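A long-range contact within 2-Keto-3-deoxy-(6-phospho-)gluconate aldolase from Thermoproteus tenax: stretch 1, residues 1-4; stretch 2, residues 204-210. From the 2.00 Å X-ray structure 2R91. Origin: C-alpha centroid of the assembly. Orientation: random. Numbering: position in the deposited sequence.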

ATOM      1  N   MET A   1      17.069  30.232  -1.299  1.00 25.24           N
ATOM      2  CA  MET A   1      16.185  29.061  -1.643  1.00 23.88           C
ATOM      3  C   MET A   1      15.016  29.544  -2.492  1.00 23.47           C
ATOM      4  O   MET A   1      14.480  30.634  -2.273  1.00 24.31           O
ATOM      5  CB  MET A   1      15.690  28.352  -0.365  1.00 24.17           C
ATOM      6  CG  MET A   1      16.839  27.729   0.458  1.00 24.37           C
ATOM      7  SD  MET A   1      16.250  27.013   2.016  1.00 23.49           S
ATOM      8  CE  MET A   1      15.803  28.484   2.916  1.00 23.77           C
ATOM      9  N   GLU A   2      14.656  28.733  -3.487  1.00 22.84           N
ATOM     10  CA  GLU A   2      13.729  29.130  -4.540  1.00 22.38           C
ATOM     11  C   GLU A   2      12.289  28.710  -4.307  1.00 21.25           C
ATOM     12  O   GLU A   2      12.026  27.650  -3.766  1.00 19.86           O
ATOM     13  CB  GLU A   2      14.210  28.564  -5.887  1.00 24.73           C
ATOM     14  CG  GLU A   2      15.517  29.256  -6.343  1.00 28.11           C
ATOM     15  CD  GLU A   2      16.273  28.467  -7.400  1.00 31.48           C
ATOM     16  OE1 GLU A   2      15.921  27.302  -7.660  1.00 33.10           O
ATOM     17  OE2 GLU A   2      17.215  29.022  -7.987  1.00 32.66           O
ATOM     18  N   ILE A   3      11.380  29.564  -4.735  1.00 19.10           N
ATOM     19  CA  ILE A   3       9.986  29.217  -4.858  1.00 18.39           C
ATOM     20  C   ILE A   3       9.761  28.911  -6.343  1.00 19.48           C
ATOM     21  O   ILE A   3       9.926  29.795  -7.211  1.00 18.79           O
ATOM     22  CB  ILE A   3       9.101  30.363  -4.387  1.00 16.18           C
ATOM     23  CG1 ILE A   3       9.311  30.556  -2.868  1.00 18.00           C
ATOM     24  CG2 ILE A   3       7.606  30.045  -4.711  1.00 17.85           C
ATOM     25  CD1 ILE A   3       8.684  31.814  -2.233  1.00 19.01           C
ATOM     26  N   VAL A   4       9.435  27.658  -6.630  1.00 18.82           N
ATOM     27  CA  VAL A   4       9.199  27.250  -8.020  1.00 17.83           C
ATOM     28  C   VAL A   4       7.713  26.975  -8.169  1.00 18.62           C
ATOM     29  O   VAL A   4       7.128  26.223  -7.385  1.00 18.06           O
ATOM     30  CB  VAL A   4       9.997  25.972  -8.371  1.00 17.94           C
ATOM     31  CG1 VAL A   4       9.789  25.563  -9.863  1.00 17.15           C
ATOM     32  CG2 VAL A   4      11.475  26.094  -8.028  1.00 17.79           C
ATOM     33  N   LEU A 204       2.136  33.999   0.363  1.00 21.10           N
ATOM     34  CA  LEU A 204       2.195  33.157   1.573  1.00 20.23           C
ATOM     35  C   LEU A 204       3.473  32.326   1.616  1.00 20.20           C
ATOM     36  O   LEU A 204       4.129  32.205   2.669  1.00 19.10           O
ATOM     37  CB  LEU A 204       0.943  32.273   1.685  1.00 21.00           C
ATOM     38  CG  LEU A 204       0.669  31.489   3.003  1.00 21.90           C
ATOM     39  CD1 LEU A 204      -0.738  30.935   3.049  1.00 22.71           C
ATOM     40  CD2 LEU A 204       1.602  30.321   3.151  1.00 24.03           C
ATOM     41  N   LEU A 205       3.861  31.736   0.481  1.00 19.53           N
ATOM     42  CA  LEU A 205       5.075  30.927   0.447  1.00 18.84           C
ATOM     43  C   LEU A 205       6.288  31.809   0.723  1.00 19.77           C
ATOM     44  O   LEU A 205       7.220  31.396   1.391  1.00 20.46           O
ATOM     45  CB  LEU A 205       5.243  30.215  -0.919  1.00 18.98           C
ATOM     46  CG  LEU A 205       4.107  29.293  -1.390  1.00 21.40           C
ATOM     47  CD1 LEU A 205       4.633  28.415  -2.555  1.00 20.96           C
ATOM     48  CD2 LEU A 205       3.574  28.407  -0.246  1.00 20.82           C
ATOM     49  N   ALA A 206       6.281  33.015   0.159  1.00 21.12           N
ATOM     50  CA  ALA A 206       7.377  33.977   0.379  1.00 21.01           C
ATOM     51  C   ALA A 206       7.396  34.380   1.855  1.00 20.93           C
ATOM     52  O   ALA A 206       8.456  34.512   2.439  1.00 22.26           O
ATOM     53  CB  ALA A 206       7.201  35.218  -0.529  1.00 20.59           C
ATOM     54  N   GLY A 207       6.221  34.568   2.441  1.00 20.51           N
ATOM     55  CA  GLY A 207       6.123  34.839   3.890  1.00 20.83           C
ATOM     56  C   GLY A 207       6.725  33.713   4.720  1.00 20.95           C
ATOM     57  O   GLY A 207       7.469  33.961   5.675  1.00 19.76           O
ATOM     58  N   ILE A 208       6.442  32.466   4.346  1.00 19.77           N
ATOM     59  CA  ILE A 208       7.069  31.335   5.051  1.00 19.26           C
ATOM     60  C   ILE A 208       8.579  31.360   4.915  1.00 20.55           C
ATOM     61  O   ILE A 208       9.307  31.184   5.897  1.00 20.07           O
ATOM     62  CB  ILE A 208       6.520  29.977   4.550  1.00 18.91           C
ATOM     63  CG1 ILE A 208       5.023  29.876   4.871  1.00 18.58           C
ATOM     64  CG2 ILE A 208       7.336  28.810   5.157  1.00 19.68           C
ATOM     65  CD1 ILE A 208       4.361  28.558   4.385  1.00 19.89           C
ATOM     66  N   ARG A 209       9.072  31.544   3.688  1.00 20.23           N
ATOM     67  CA  ARG A 209      10.521  31.578   3.449  1.00 20.26           C
ATOM     68  C   ARG A 209      11.205  32.702   4.264  1.00 21.75           C
ATOM     69  O   ARG A 209      12.270  32.492   4.868  1.00 21.80           O
ATOM     70  CB  ARG A 209      10.810  31.807   1.941  1.00 19.99           C
ATOM     71  CG  ARG A 209      12.290  31.635   1.599  1.00 21.29           C
ATOM     72  CD  ARG A 209      12.574  31.777   0.074  1.00 22.34           C
ATOM     73  NE  ARG A 209      12.123  33.083  -0.410  1.00 23.51           N
ATOM     74  CZ  ARG A 209      12.051  33.432  -1.696  1.00 23.99           C
ATOM     75  NH1 ARG A 209      12.382  32.555  -2.642  1.00 22.32           N
ATOM     76  NH2 ARG A 209      11.591  34.635  -2.021  1.00 23.23           N
ATOM     77  N   ASP A 210      10.605  33.892   4.230  1.00 22.36           N
ATOM     78  CA  ASP A 210      11.085  35.052   5.009  1.00 25.46           C
ATOM     79  C   ASP A 210      11.145  34.736   6.499  1.00 24.64           C
ATOM     80  O   ASP A 210      12.116  35.057   7.195  1.00 24.82           O
ATOM     81  CB  ASP A 210      10.129  36.229   4.818  1.00 25.17           C
ATOM     82  CG  ASP A 210      10.299  36.917   3.465  1.00 27.34           C
ATOM     83  OD1 ASP A 210      11.274  36.602   2.750  1.00 26.93           O
ATOM     84  OD2 ASP A 210       9.441  37.759   3.117  1.00 27.47           O
TER

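What does the chain's first residue offer a helix some two hundred positions away? Met1 contributes its backbone carbonyl. Arg209 NH1 donates a hydrogen bond to Met1 O over 2.9 Å, with an N-H...O angle of 136°, so the bond is of ordinary length but somewhat bent. The long arginine side chain makes this possible: the CA atoms of Met1 and Arg209 lie 8.0 Å apart, and a t, t, p sequence of chi1 to chi3 carries the guanidinium across the gap. The CA-to-CB bond of Met1 points sideways, and the residue is exposed; its side chain comes nearest where Met1 CB lies 4.7 Å from Arg209 CD.

How does Glu2 take part, if its side chain does not? Its CA-to-CB bond points away from the helix, as alternation along a strand leads one to expect, and its carboxylate oxygens are hydrogen-bonded elsewhere in the structure. The backbone still passes close by: Glu2 CA is 4.1 Å from Arg209 NH1, near the plane of the guanidinium and, like Met1 O, at its edge.

Why is Ile3 the center of the apolar contact? Its CA-to-CB bond points toward the helix, and 99 Å² of the residue is covered, the largest share of any residue here. With chi1 m and chi2 t, Ile3 CD1 reaches the helix backbone, 3.6 Å from Ala206 N, and packs against Leu205 CB at 4.0 Å and Ala206 CB at 4.1 Å. Ile3 CG1 lies over one face of the Arg209 guanidinium, 3.7 Å from NH1, so this buried isoleucine meets both aliphatic and charged neighbors.

Where does the contact end? At Val4 the CA-to-CB bond points away again, and this buried residue makes no contact with the helix. The strand and helix run nearly antiparallel, at 159°, pairing Met1 with Arg209 and Ile3 with Leu205.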